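Local coordinates for protein Ulp1-like SUMO protease (Chaetomium thermophilum, PDB 6DG4) that probably cleaves SUMO from its conjugates as a cysteine protease, this chain being the C-terminal catalytic domain of a longer protein, at residues 9-14 with 210-215; 21-26 with 238-243; 120-125 with 171-176; 130-135 with 139-144; 202-207 with 233-238. All coordinates share one frame; numbering follows the deposited sequence.

Interaction 1 (9-14 with 210-215); sequences RQLITP and AICLAL
Leu11 points its side chain at helix 202-215 and meets it with both methyl groups, each finding a different partner. The CD2 branch comes up to the thiol of Cys212, with 3.8 Å between Leu11 CD2 and Cys212 SG. Its sister branch leans more loosely toward the preceding residue, where Leu11 CD1 lies 4.5 Å from Ile211 CG2. The leucine therefore straddles two successive residues of one helical turn. With CG trans to the backbone N and beside the carbonyl carbon (chi1 179°), the fork is turned toward the helix. Cys212 behaves differently: its CB is directed past the approaching segment, and SG, beside its own backbone N, makes the touch. Ile211, in contrast, sets its CB toward the visitor.

The partners are apolar carbons and a sulfur, so shape and burial hold them, while polar groups fix the loop beside them. Arg9 turns back on the segment, donating from NH1 to Gln10 O at 2.9 Å in a nearly straight bond of 166°. That oxygen lies in the guanidinium plane, and NE of the same arginine forms a salt bridge with Asp252. Further along, Thr13 O accepts from Arg234 of helix 228-241. Leu11 also packs on Leu253, close to the end of the chain. The result is an irregular N-terminal segment laid over the helical side of a Ulp1-type domain, its leucine seated on the long helix that, in papain-like cysteine proteases generally, starts at the nucleophilic cysteine.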
# COMPACT_ATOMS: atom_id res chain seq x y z
N ARG A 9 18.45 0.37 6.79
CA ARG A 9 18.56 1.45 7.76
C ARG A 9 17.19 1.63 8.40
O ARG A 9 16.21 1.01 7.98
CB ARG A 9 19.12 2.74 7.14
CG ARG A 9 18.45 3.21 5.87
CD ARG A 9 17.15 3.95 6.13
NE ARG A 9 16.62 4.52 4.89
CZ ARG A 9 15.41 5.03 4.74
NH1 ARG A 9 14.56 5.06 5.77
NH2 ARG A 9 15.03 5.50 3.56
N GLN A 10 17.13 2.47 9.43
CA GLN A 10 15.89 2.71 10.15
C GLN A 10 14.79 3.16 9.19
O GLN A 10 14.94 4.14 8.46
CB GLN A 10 16.13 3.80 11.20
CG GLN A 10 14.98 4.00 12.16
CD GLN A 10 14.96 2.97 13.26
OE1 GLN A 10 15.97 2.75 13.92
NE2 GLN A 10 13.81 2.32 13.44
N LEU A 11 13.65 2.46 9.24
CA LEU A 11 12.59 2.71 8.27
C LEU A 11 11.91 4.06 8.50
O LEU A 11 11.65 4.80 7.54
CB LEU A 11 11.55 1.58 8.31
CG LEU A 11 10.37 1.74 7.35
CD1 LEU A 11 10.84 1.67 5.90
CD2 LEU A 11 9.30 0.70 7.62
N ILE A 12 11.59 4.37 9.75
CA ILE A 12 10.82 5.57 10.09
C ILE A 12 11.73 6.47 10.91
O ILE A 12 12.05 6.15 12.06
CB ILE A 12 9.55 5.23 10.87
CG1 ILE A 12 8.70 4.23 10.08
CG2 ILE A 12 8.76 6.49 11.16
CD1 ILE A 12 7.49 3.73 10.83
N THR A 13 12.16 7.58 10.31
CA THR A 13 13.14 8.47 10.89
C THR A 13 12.63 9.91 10.90
O THR A 13 11.80 10.28 10.07
CB THR A 13 14.44 8.42 10.06
OG1 THR A 13 14.13 8.58 8.68
CG2 THR A 13 15.16 7.11 10.25
N PRO A 14 13.13 10.73 11.81
CA PRO A 14 12.65 12.12 11.88
C PRO A 14 13.02 12.92 10.64
O PRO A 14 14.07 12.71 10.02
CB PRO A 14 13.35 12.66 13.14
CG PRO A 14 14.52 11.74 13.36
CD PRO A 14 14.08 10.41 12.89
N ALA A 210 2.68 -2.02 3.22
CA ALA A 210 2.81 -2.01 1.77
C ALA A 210 4.20 -1.59 1.34
O ALA A 210 4.77 -2.17 0.40
CB ALA A 210 1.73 -1.12 1.15
N ILE A 211 4.79 -0.58 2.00
CA ILE A 211 6.17 -0.21 1.70
C ILE A 211 7.08 -1.40 1.90
O ILE A 211 7.90 -1.74 1.04
CB ILE A 211 6.62 0.98 2.57
CG1 ILE A 211 5.84 2.25 2.27
CG2 ILE A 211 8.13 1.21 2.37
CD1 ILE A 211 6.15 3.39 3.25
N CYS A 212 6.94 -2.07 3.05
CA CYS A 212 7.82 -3.19 3.37
C CYS A 212 7.66 -4.32 2.36
O CYS A 212 8.64 -4.80 1.79
CB CYS A 212 7.55 -3.67 4.79
SG CYS A 212 8.11 -2.51 6.07
N LEU A 213 6.43 -4.77 2.13
CA LEU A 213 6.25 -5.91 1.23
C LEU A 213 6.72 -5.58 -0.19
O LEU A 213 7.35 -6.41 -0.84
CB LEU A 213 4.81 -6.40 1.25
CG LEU A 213 4.54 -7.54 2.24
CD1 LEU A 213 5.10 -8.86 1.71
CD2 LEU A 213 5.11 -7.23 3.62
N ALA A 214 6.44 -4.36 -0.67
CA ALA A 214 6.85 -4.00 -2.02
C ALA A 214 8.37 -4.00 -2.17
O ALA A 214 8.88 -4.30 -3.25
CB ALA A 214 6.32 -2.61 -2.39
N LEU A 215 9.09 -3.62 -1.11
CA LEU A 215 10.54 -3.55 -1.13
C LEU A 215 11.21 -4.85 -0.73
O LEU A 215 12.43 -4.96 -0.84
CB LEU A 215 11.03 -2.47 -0.16
CG LEU A 215 10.70 -1.03 -0.53
CD1 LEU A 215 11.27 -0.10 0.53
CD2 LEU A 215 11.23 -0.67 -1.90

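Interaction 2 (21-26 with 238-243); sequences SRVEAA and VLLNGG
Leu240 packs against Val23 and Ala26 in a helix-to-helix contact near the periphery of the domain, where helix 17-27 lies beside the last turn of helix 228-241. A single methyl does most of the work: Leu240 CD1 sits 3.9 Å from Ala26 CB and 4.2 Å from Val23 CG2. The small alanine lets it come close to the opposite backbone, and Leu240 CD1 is 4.0 Å from Arg22 O.

Beside this apolar patch runs a polar margin. Arg22, extended from CG to NE, carries its guanidinium across toward the end of the other helix. A water joins the two sides, accepting from Arg22 NH2 at 3.2 Å and donating to Asn241 OD1 at 2.8 Å. The other end of that amide is also engaged: Asn241 ND2 donates to Gly243 O at 3.0 Å, an acceptor lying in the amide plane, and to Lys245 O. With both ends occupied, the orientation of the amide is well defined. The helix closes here in a Schellman motif, in which Gly243 N bonds back to Val238 O (2.9 Å) and Gly242, of positive phi, to Leu239 O.

Among its neighbours, Val23 also packs on Ala236 and Ala237, earlier in the same helix as Leu240, and on Leu54. Leu239 turns instead to Val64 and Tyr71, so that helix 228-241 touches both helix 17-27 and helix 62-80.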
# COMPACT_ATOMS: atom_id res chain seq x y z
N SER A 21 8.80 21.78 8.51
CA SER A 21 8.15 23.06 8.30
C SER A 21 7.18 23.00 7.14
O SER A 21 6.10 23.61 7.19
CB SER A 21 9.21 24.13 8.06
OG SER A 21 9.94 24.40 9.24
N ARG A 22 7.54 22.29 6.07
CA ARG A 22 6.66 22.19 4.91
C ARG A 22 5.39 21.43 5.25
O ARG A 22 4.29 21.83 4.83
CB ARG A 22 7.44 21.52 3.78
CG ARG A 22 6.81 21.60 2.42
CD ARG A 22 7.91 21.56 1.38
NE ARG A 22 7.44 21.04 0.12
CZ ARG A 22 8.24 20.71 -0.89
NH1 ARG A 22 9.56 20.83 -0.77
NH2 ARG A 22 7.71 20.24 -2.01
N VAL A 23 5.52 20.36 6.02
CA VAL A 23 4.35 19.59 6.45
C VAL A 23 3.46 20.43 7.35
O VAL A 23 2.23 20.43 7.21
CB VAL A 23 4.81 18.28 7.10
CG1 VAL A 23 3.67 17.60 7.81
CG2 VAL A 23 5.41 17.35 6.05
N GLU A 24 4.06 21.14 8.31
CA GLU A 24 3.28 22.02 9.18
C GLU A 24 2.57 23.08 8.37
O GLU A 24 1.40 23.40 8.63
CB GLU A 24 4.20 22.67 10.23
CG GLU A 24 3.46 23.56 11.23
CD GLU A 24 4.40 24.23 12.22
OE1 GLU A 24 5.61 23.94 12.19
OE2 GLU A 24 3.92 25.06 13.02
N ALA A 25 3.25 23.65 7.37
CA ALA A 25 2.63 24.67 6.54
C ALA A 25 1.46 24.11 5.73
O ALA A 25 0.48 24.82 5.49
CB ALA A 25 3.67 25.31 5.62
N ALA A 26 1.54 22.83 5.34
CA ALA A 26 0.44 22.22 4.60
C ALA A 26 -0.82 22.14 5.45
O ALA A 26 -1.92 22.39 4.96
CB ALA A 26 0.83 20.82 4.13
N VAL A 238 6.07 12.81 1.69
CA VAL A 238 6.13 12.09 0.42
C VAL A 238 5.04 12.57 -0.53
O VAL A 238 5.29 12.79 -1.73
CB VAL A 238 6.04 10.57 0.66
CG1 VAL A 238 5.84 9.82 -0.65
CG2 VAL A 238 7.30 10.07 1.36
N LEU A 239 3.82 12.75 -0.02
CA LEU A 239 2.74 13.22 -0.88
C LEU A 239 3.03 14.62 -1.41
O LEU A 239 2.85 14.89 -2.60
CB LEU A 239 1.41 13.18 -0.13
CG LEU A 239 0.91 11.79 0.26
CD1 LEU A 239 -0.27 11.87 1.20
CD2 LEU A 239 0.55 10.94 -0.96
N LEU A 240 3.53 15.52 -0.55
CA LEU A 240 3.86 16.87 -0.99
C LEU A 240 5.01 16.86 -1.99
O LEU A 240 5.06 17.71 -2.89
CB LEU A 240 4.23 17.74 0.21
CG LEU A 240 3.10 18.00 1.20
CD1 LEU A 240 3.62 18.70 2.44
CD2 LEU A 240 2.00 18.82 0.54
N ASN A 241 5.94 15.91 -1.83
CA ASN A 241 7.10 15.78 -2.70
C ASN A 241 6.74 15.21 -4.07
O ASN A 241 7.56 15.30 -4.99
CB ASN A 241 8.09 14.83 -2.01
CG ASN A 241 9.42 14.74 -2.73
OD1 ASN A 241 10.15 15.72 -2.85
ND2 ASN A 241 9.76 13.53 -3.15
N GLY A 242 5.57 14.61 -4.20
CA GLY A 242 5.23 13.92 -5.43
C GLY A 242 5.75 12.51 -5.53
O GLY A 242 5.93 12.01 -6.65
N GLY A 243 6.04 11.85 -4.41
CA GLY A 243 6.34 10.43 -4.42
C GLY A 243 7.66 10.08 -3.75
O GLY A 243 8.33 10.93 -3.14
O HOH W 1 9.49 18.27 -3.86

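Interaction 3 (120-125 with 171-176); sequences ANFLDI and ELVKFV
Phe122 swings its ring toward Val173 and Val176 because a chi1 of -172° sends CG away from the backbone N, while a second torsion of 82° turns the ring across the direction of its own CA-CB-CG chain. On the helix, Val176 is rotated so that CG1, on the far side of CB from its own N (chi1 174°), becomes the branch that touches.

The ring spans the two valines, three residues apart on one side of helix 163-177. Val176 takes the near end: its CG1 lies 3.7 Å from Phe122 CD1 and 4.1 Å from Phe122 CG. Val173 takes the far end with both branches, Val173 CG2 lying 4.0 Å from Phe122 CZ and Val173 CG1 the same 4.0 Å from Phe122 CE2. Each valine side chain crosses that of the phenylalanine at about a right angle. The contact is wholly apolar and buried.

The phenylalanine rides on a tight turn, in which Asp124 N bonds to Asn121 O at 2.9 Å. The side chain of Asn121 steadies the approach to that turn, donating from ND2 to Asn116 O and accepting at OD1 from Arg118 N. Asp124 makes a salt bridge to Lys88.

In the wider fold, this turn links helix 109-114 to strand 127-134. Val117 also packs on Phe122 and Trp186 on Val173, while Ile143 of strand 137-144 meets both Val173 and Phe122, tying loop, helix 163-177 and central sheet together.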
# COMPACT_ATOMS: atom_id res chain seq x y z
N ALA A 120 -1.78 -12.47 -19.42
CA ALA A 120 -0.49 -12.62 -20.09
C ALA A 120 0.69 -12.20 -19.22
O ALA A 120 1.77 -12.78 -19.34
CB ALA A 120 -0.49 -11.82 -21.40
N ASN A 121 0.52 -11.19 -18.37
CA ASN A 121 1.63 -10.68 -17.58
C ASN A 121 1.52 -11.00 -16.10
O ASN A 121 2.40 -10.62 -15.33
CB ASN A 121 1.79 -9.16 -17.77
CG ASN A 121 0.69 -8.37 -17.09
OD1 ASN A 121 -0.49 -8.58 -17.37
ND2 ASN A 121 1.07 -7.46 -16.20
N PHE A 122 0.47 -11.71 -15.68
CA PHE A 122 0.20 -11.90 -14.26
C PHE A 122 1.41 -12.45 -13.51
O PHE A 122 1.82 -11.90 -12.48
CB PHE A 122 -1.01 -12.81 -14.07
CG PHE A 122 -1.47 -12.91 -12.65
CD1 PHE A 122 -2.28 -11.93 -12.11
CD2 PHE A 122 -1.10 -13.98 -11.86
CE1 PHE A 122 -2.70 -12.01 -10.81
CE2 PHE A 122 -1.52 -14.06 -10.55
CZ PHE A 122 -2.32 -13.07 -10.02
N LEU A 123 1.99 -13.55 -13.99
CA LEU A 123 3.11 -14.17 -13.30
C LEU A 123 4.39 -13.34 -13.37
O LEU A 123 5.32 -13.61 -12.61
CB LEU A 123 3.36 -15.58 -13.83
CG LEU A 123 2.21 -16.57 -13.63
CD1 LEU A 123 2.58 -17.92 -14.22
CD2 LEU A 123 1.88 -16.72 -12.16
N ASP A 124 4.44 -12.33 -14.25
CA ASP A 124 5.58 -11.42 -14.34
C ASP A 124 5.51 -10.32 -13.29
O ASP A 124 6.51 -9.65 -13.04
CB ASP A 124 5.61 -10.81 -15.74
CG ASP A 124 6.74 -9.80 -15.93
OD1 ASP A 124 7.92 -10.22 -15.89
OD2 ASP A 124 6.46 -8.60 -16.16
N ILE A 125 4.36 -10.11 -12.66
CA ILE A 125 4.24 -9.13 -11.59
C ILE A 125 4.88 -9.71 -10.33
O ILE A 125 4.67 -10.89 -10.01
CB ILE A 125 2.76 -8.81 -11.35
CG1 ILE A 125 2.09 -8.28 -12.62
CG2 ILE A 125 2.60 -7.80 -10.21
CD1 ILE A 125 0.57 -8.17 -12.52
N GLU A 171 -9.53 -17.02 -5.24
CA GLU A 171 -10.56 -17.03 -6.28
C GLU A 171 -10.22 -16.02 -7.38
O GLU A 171 -10.40 -16.30 -8.57
CB GLU A 171 -11.93 -16.74 -5.67
CG GLU A 171 -12.45 -17.87 -4.79
CD GLU A 171 -13.67 -17.49 -3.95
OE1 GLU A 171 -14.06 -16.30 -3.95
OE2 GLU A 171 -14.22 -18.38 -3.27
N LEU A 172 -9.72 -14.85 -6.99
CA LEU A 172 -9.32 -13.84 -7.96
C LEU A 172 -8.18 -14.34 -8.83
O LEU A 172 -8.19 -14.18 -10.06
CB LEU A 172 -8.93 -12.56 -7.23
CG LEU A 172 -8.36 -11.42 -8.08
CD1 LEU A 172 -9.40 -10.91 -9.07
CD2 LEU A 172 -7.88 -10.29 -7.18
N VAL A 173 -7.16 -14.94 -8.20
CA VAL A 173 -6.02 -15.47 -8.95
C VAL A 173 -6.49 -16.52 -9.96
O VAL A 173 -6.07 -16.50 -11.12
CB VAL A 173 -4.97 -16.04 -7.97
CG1 VAL A 173 -3.87 -16.76 -8.72
CG2 VAL A 173 -4.37 -14.92 -7.11
N LYS A 174 -7.34 -17.44 -9.51
CA LYS A 174 -7.86 -18.48 -10.40
C LYS A 174 -8.62 -17.87 -11.57
O LYS A 174 -8.48 -18.32 -12.72
CB LYS A 174 -8.77 -19.41 -9.60
CG LYS A 174 -9.43 -20.49 -10.44
CD LYS A 174 -10.12 -21.49 -9.55
CE LYS A 174 -10.69 -22.64 -10.36
NZ LYS A 174 -11.05 -23.79 -9.49
N PHE A 175 -9.40 -16.83 -11.31
CA PHE A 175 -10.15 -16.19 -12.38
C PHE A 175 -9.22 -15.60 -13.43
O PHE A 175 -9.47 -15.74 -14.63
CB PHE A 175 -11.04 -15.08 -11.81
CG PHE A 175 -11.73 -14.29 -12.87
CD1 PHE A 175 -12.91 -14.74 -13.42
CD2 PHE A 175 -11.19 -13.10 -13.34
CE1 PHE A 175 -13.55 -14.01 -14.41
CE2 PHE A 175 -11.82 -12.38 -14.33
CZ PHE A 175 -13.00 -12.84 -14.87
N VAL A 176 -8.16 -14.92 -13.00
CA VAL A 176 -7.25 -14.29 -13.96
C VAL A 176 -6.47 -15.34 -14.74
O VAL A 176 -6.32 -15.24 -15.97
CB VAL A 176 -6.31 -13.31 -13.24
CG1 VAL A 176 -5.27 -12.77 -14.21
CG2 VAL A 176 -7.10 -12.16 -12.62

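Interaction 4 (130-135 with 139-144); sequences IPICES and TLAVIR
Ile130 and Ile132 share one face of this hairpin with Thr139 and Ala141, while Pro131 and Leu140 lie on the other; the flat groups between are the peptide planes, joined strand to strand. In the first hydrogen-bonded pair Ile130 N reaches Ala141 O at 2.9 Å and Ala141 N returns to Ile130 O at 2.9 Å. In the second, Ile132 N donates to Thr139 O at 2.9 Å and Thr139 N to Ile132 O at 2.8 Å. Pro131 falls in the non-hydrogen-bonded pair with Leu140, where its missing N-H costs this ladder nothing. The strand directions make 145°, a twisted antiparallel pairing.

Ala141 leaves room for the isoleucines beside it: Ile132 CD1 comes diagonally to 3.7 Å from Ala141 CB. Another diagonal brings Ile130 CD1 to 4.0 Å from Ile143 CD1. Helix 163-177 covers this face through Val165, Leu169 and Val173, whereas Leu140 faces helix 202-215.

Thr139 introduces the polar exception. With chi1 61° its OG1 stands between backbone N and carbonyl carbon, bonded to His152 NE2. A water also meets Thr139 OG1 at 2.8 Å and donates to Ile132 O at 3.3 Å, giving that oxygen a second partner besides Thr139 N.

Chemically, the two bonded pairs satisfy the backbone N-H and C=O of Ile130, Ile132, Thr139 and Ala141, and Leu140 pairs onward with Leu153 of the next strand. Apolar side chains can thus be buried here beside peptide groups that have their partners; the hydroxyl is accommodated because histidine and water meet it.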
# COMPACT_ATOMS: atom_id res chain seq x y z
N ILE A 130 -3.44 -4.60 -2.57
CA ILE A 130 -4.88 -4.42 -2.55
C ILE A 130 -5.28 -3.87 -1.18
O ILE A 130 -5.31 -4.61 -0.19
CB ILE A 130 -5.62 -5.75 -2.85
CG1 ILE A 130 -5.25 -6.26 -4.24
CG2 ILE A 130 -7.13 -5.56 -2.72
CD1 ILE A 130 -5.68 -7.70 -4.49
N PRO A 131 -5.55 -2.57 -1.09
CA PRO A 131 -6.02 -2.01 0.19
C PRO A 131 -7.47 -2.41 0.43
O PRO A 131 -8.31 -2.30 -0.45
CB PRO A 131 -5.88 -0.50 -0.00
CG PRO A 131 -5.28 -0.28 -1.34
CD PRO A 131 -5.45 -1.54 -2.13
N ILE A 132 -7.75 -2.87 1.65
CA ILE A 132 -9.05 -3.39 2.03
C ILE A 132 -9.57 -2.58 3.20
O ILE A 132 -8.89 -2.46 4.22
CB ILE A 132 -8.96 -4.88 2.42
CG1 ILE A 132 -8.59 -5.72 1.20
CG2 ILE A 132 -10.27 -5.35 3.03
CD1 ILE A 132 -8.37 -7.20 1.49
N CYS A 133 -10.78 -2.06 3.07
CA CYS A 133 -11.43 -1.36 4.18
C CYS A 133 -12.76 -2.04 4.47
O CYS A 133 -13.67 -2.02 3.63
CB CYS A 133 -11.65 0.11 3.84
SG CYS A 133 -12.13 1.08 5.29
N GLU A 134 -12.88 -2.64 5.65
CA GLU A 134 -14.13 -3.22 6.12
C GLU A 134 -14.41 -2.71 7.53
O GLU A 134 -13.53 -2.77 8.40
CB GLU A 134 -14.05 -4.75 6.14
CG GLU A 134 -13.88 -5.34 4.75
CD GLU A 134 -13.91 -6.85 4.74
OE1 GLU A 134 -13.63 -7.46 5.80
OE2 GLU A 134 -14.21 -7.41 3.67
N SER A 135 -15.62 -2.23 7.75
CA SER A 135 -16.00 -1.67 9.04
C SER A 135 -15.00 -0.62 9.50
O SER A 135 -14.62 -0.56 10.67
CB SER A 135 -16.16 -2.77 10.09
OG SER A 135 -17.06 -3.77 9.63
N THR A 139 -6.78 -2.84 6.09
CA THR A 139 -5.79 -3.90 6.05
C THR A 139 -5.25 -3.96 4.62
O THR A 139 -5.72 -3.25 3.73
CB THR A 139 -6.38 -5.25 6.47
OG1 THR A 139 -7.45 -5.62 5.58
CG2 THR A 139 -6.89 -5.19 7.91
N LEU A 140 -4.27 -4.83 4.40
CA LEU A 140 -3.56 -4.92 3.13
C LEU A 140 -3.55 -6.36 2.66
O LEU A 140 -3.01 -7.24 3.35
CB LEU A 140 -2.12 -4.44 3.29
CG LEU A 140 -1.30 -4.44 2.00
CD1 LEU A 140 -1.79 -3.37 1.04
CD2 LEU A 140 0.19 -4.28 2.30
N ALA A 141 -4.11 -6.61 1.48
CA ALA A 141 -3.90 -7.88 0.80
C ALA A 141 -2.72 -7.72 -0.15
O ALA A 141 -2.56 -6.67 -0.78
CB ALA A 141 -5.15 -8.31 0.05
N VAL A 142 -1.90 -8.76 -0.24
CA VAL A 142 -0.72 -8.75 -1.09
C VAL A 142 -0.70 -10.07 -1.84
O VAL A 142 -0.66 -11.14 -1.23
CB VAL A 142 0.58 -8.57 -0.29
CG1 VAL A 142 1.79 -8.50 -1.22
CG2 VAL A 142 0.50 -7.33 0.58
N ILE A 143 -0.73 -10.00 -3.16
CA ILE A 143 -0.52 -11.17 -4.00
C ILE A 143 0.89 -11.06 -4.56
O ILE A 143 1.30 -9.98 -5.02
CB ILE A 143 -1.57 -11.26 -5.12
CG1 ILE A 143 -2.98 -11.32 -4.52
CG2 ILE A 143 -1.30 -12.47 -6.00
CD1 ILE A 143 -4.10 -11.19 -5.56
N ARG A 144 1.64 -12.15 -4.49
CA ARG A 144 3.02 -12.20 -4.98
C ARG A 144 3.06 -13.27 -6.06
O ARG A 144 3.33 -14.45 -5.77
CB ARG A 144 3.99 -12.47 -3.84
CG ARG A 144 3.91 -11.43 -2.73
CD ARG A 144 4.79 -11.80 -1.56
NE ARG A 144 6.13 -11.25 -1.70
CZ ARG A 144 7.19 -11.65 -1.00
NH1 ARG A 144 7.09 -12.65 -0.14
NH2 ARG A 144 8.35 -11.03 -1.18
O HOH W 2 -9.89 -4.66 6.41

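Interaction 5 (202-207 with 233-238); sequences CGVFTI and QRIAAV
The CA atoms of Val204 and Ile235 lie 8.7 Å apart across two helical segments, a spacing that leaves the gap to be filled by side chains alone. Ile235 fills it. Its CB points at helix 202-215, and with CG1 lying beside the backbone N (chi1 -68°) the chain runs out to a terminal methyl shared by two residues one turn apart. Ile207 comes from the opposing helix tip to tip, its CD1 3.9 Å from Ile235 CD1. The second branch supports the same methyl, Ile207 CG2 lying 4.0 Å from Ile235 CD1. From the turn before, Val204 leans in at a slant, with its CG1 4.1 Å from Ile235 CD1. One carbon is thus cradled by three.

On another side of helix 202-215 the chemistry changes. Thr206 folds its hydroxyl back onto the first turn, Thr206 OG1 donating to Cys202 O at 2.9 Å. The helical bond from Thr206 N reaches that oxygen too, also at 2.9 Å, and the two donors come from opposite faces of the carbonyl plane. Cys202 itself lies against His137 and Trp138, a setting consistent with the active-site cysteine of the C48 peptidases at the start of its helix.

The chemistry implies a division of labour: a doubly gripped carbonyl oxygen ties down the turn that carries Cys202, its polar bonds kept inside helix 202-215, whereas dispersion between buried aliphatic methyls joins this helix to helix 228-241, a packing that rests on fit and burial and involves no directional bonds between the two segments.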
# COMPACT_ATOMS: atom_id res chain seq x y z
N CYS A 202 -4.77 2.06 11.73
CA CYS A 202 -4.86 1.01 10.71
C CYS A 202 -4.39 1.48 9.34
O CYS A 202 -3.72 0.73 8.62
CB CYS A 202 -6.29 0.46 10.63
SG CYS A 202 -7.57 1.67 10.16
N GLY A 203 -4.76 2.69 8.92
CA GLY A 203 -4.33 3.16 7.62
C GLY A 203 -2.83 3.36 7.54
O GLY A 203 -2.22 3.16 6.48
N VAL A 204 -2.21 3.76 8.65
CA VAL A 204 -0.76 3.94 8.65
C VAL A 204 -0.05 2.59 8.63
O VAL A 204 0.96 2.42 7.95
CB VAL A 204 -0.32 4.82 9.83
CG1 VAL A 204 1.13 5.23 9.64
CG2 VAL A 204 -1.21 6.05 9.98
N PHE A 205 -0.57 1.62 9.38
CA PHE A 205 -0.04 0.26 9.29
C PHE A 205 -0.16 -0.27 7.87
O PHE A 205 0.76 -0.92 7.35
CB PHE A 205 -0.81 -0.67 10.23
CG PHE A 205 -0.39 -0.60 11.68
CD1 PHE A 205 0.83 -1.09 12.09
CD2 PHE A 205 -1.26 -0.10 12.64
CE1 PHE A 205 1.20 -1.07 13.41
CE2 PHE A 205 -0.89 -0.07 13.97
CZ PHE A 205 0.34 -0.55 14.35
N THR A 206 -1.31 -0.05 7.23
CA THR A 206 -1.54 -0.55 5.88
C THR A 206 -0.51 0.02 4.91
O THR A 206 0.10 -0.72 4.12
CB THR A 206 -2.98 -0.22 5.45
OG1 THR A 206 -3.90 -0.98 6.25
CG2 THR A 206 -3.25 -0.53 3.99
N ILE A 207 -0.29 1.34 4.95
CA ILE A 207 0.70 1.95 4.07
C ILE A 207 2.10 1.41 4.37
O ILE A 207 2.89 1.12 3.46
CB ILE A 207 0.66 3.49 4.20
CG1 ILE A 207 -0.62 4.07 3.62
CG2 ILE A 207 1.88 4.12 3.53
CD1 ILE A 207 -0.89 5.50 4.06
N GLN A 233 3.79 12.09 9.43
CA GLN A 233 4.50 13.25 8.90
C GLN A 233 5.30 12.88 7.66
O GLN A 233 5.37 13.65 6.70
CB GLN A 233 5.45 13.82 9.94
CG GLN A 233 4.82 14.41 11.14
CD GLN A 233 5.86 15.10 12.00
OE1 GLN A 233 5.85 16.32 12.18
NE2 GLN A 233 6.80 14.31 12.49
N ARG A 234 5.94 11.70 7.69
CA ARG A 234 6.74 11.27 6.55
C ARG A 234 5.86 10.99 5.34
O ARG A 234 6.21 11.36 4.21
CB ARG A 234 7.54 10.03 6.92
CG ARG A 234 8.58 10.29 8.02
CD ARG A 234 9.49 9.07 8.26
NE ARG A 234 10.19 8.76 7.02
CZ ARG A 234 11.22 9.43 6.53
NH1 ARG A 234 11.75 10.46 7.19
NH2 ARG A 234 11.73 9.08 5.37
N ILE A 235 4.70 10.36 5.55
CA ILE A 235 3.76 10.14 4.45
C ILE A 235 3.32 11.47 3.87
O ILE A 235 3.24 11.64 2.65
CB ILE A 235 2.56 9.30 4.94
CG1 ILE A 235 3.00 7.87 5.26
CG2 ILE A 235 1.44 9.29 3.89
CD1 ILE A 235 2.00 7.13 6.13
N ALA A 236 3.02 12.44 4.74
CA ALA A 236 2.63 13.76 4.27
C ALA A 236 3.72 14.37 3.40
O ALA A 236 3.45 14.93 2.33
CB ALA A 236 2.32 14.67 5.46
N ALA A 237 4.98 14.29 3.85
CA ALA A 237 6.09 14.83 3.08
C ALA A 237 6.21 14.14 1.72
O ALA A 237 6.44 14.80 0.70
CB ALA A 237 7.39 14.69 3.87
N VAL A 238 6.07 12.81 1.69
CA VAL A 238 6.13 12.09 0.42
C VAL A 238 5.04 12.57 -0.53
O VAL A 238 5.29 12.79 -1.73
CB VAL A 238 6.04 10.57 0.66
CG1 VAL A 238 5.84 9.82 -0.65
CG2 VAL A 238 7.30 10.07 1.36

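Interaction 4 lies deepest, its centre about 8 Å from that of the chain, and it alone relies on backbone hydrogen bonds across the contact. Interactions 1, 3 and 5 are also buried but purely apolar; interaction 2, partly buried, adds a water bridge at its margin. Helix 202-215 serves interactions 1 and 5, and helix 228-241 serves 2 and 5, so 5 links the two N-terminal attachments. Interactions 1 and 5 also touch through Arg234. On the other side of the chain's centre from 2 and 5, interaction 3 meets the sheet of 4 through Ile143, while Leu140 of 4 touches helix 202-215: directional bonding in the sheet, methyl packing around it.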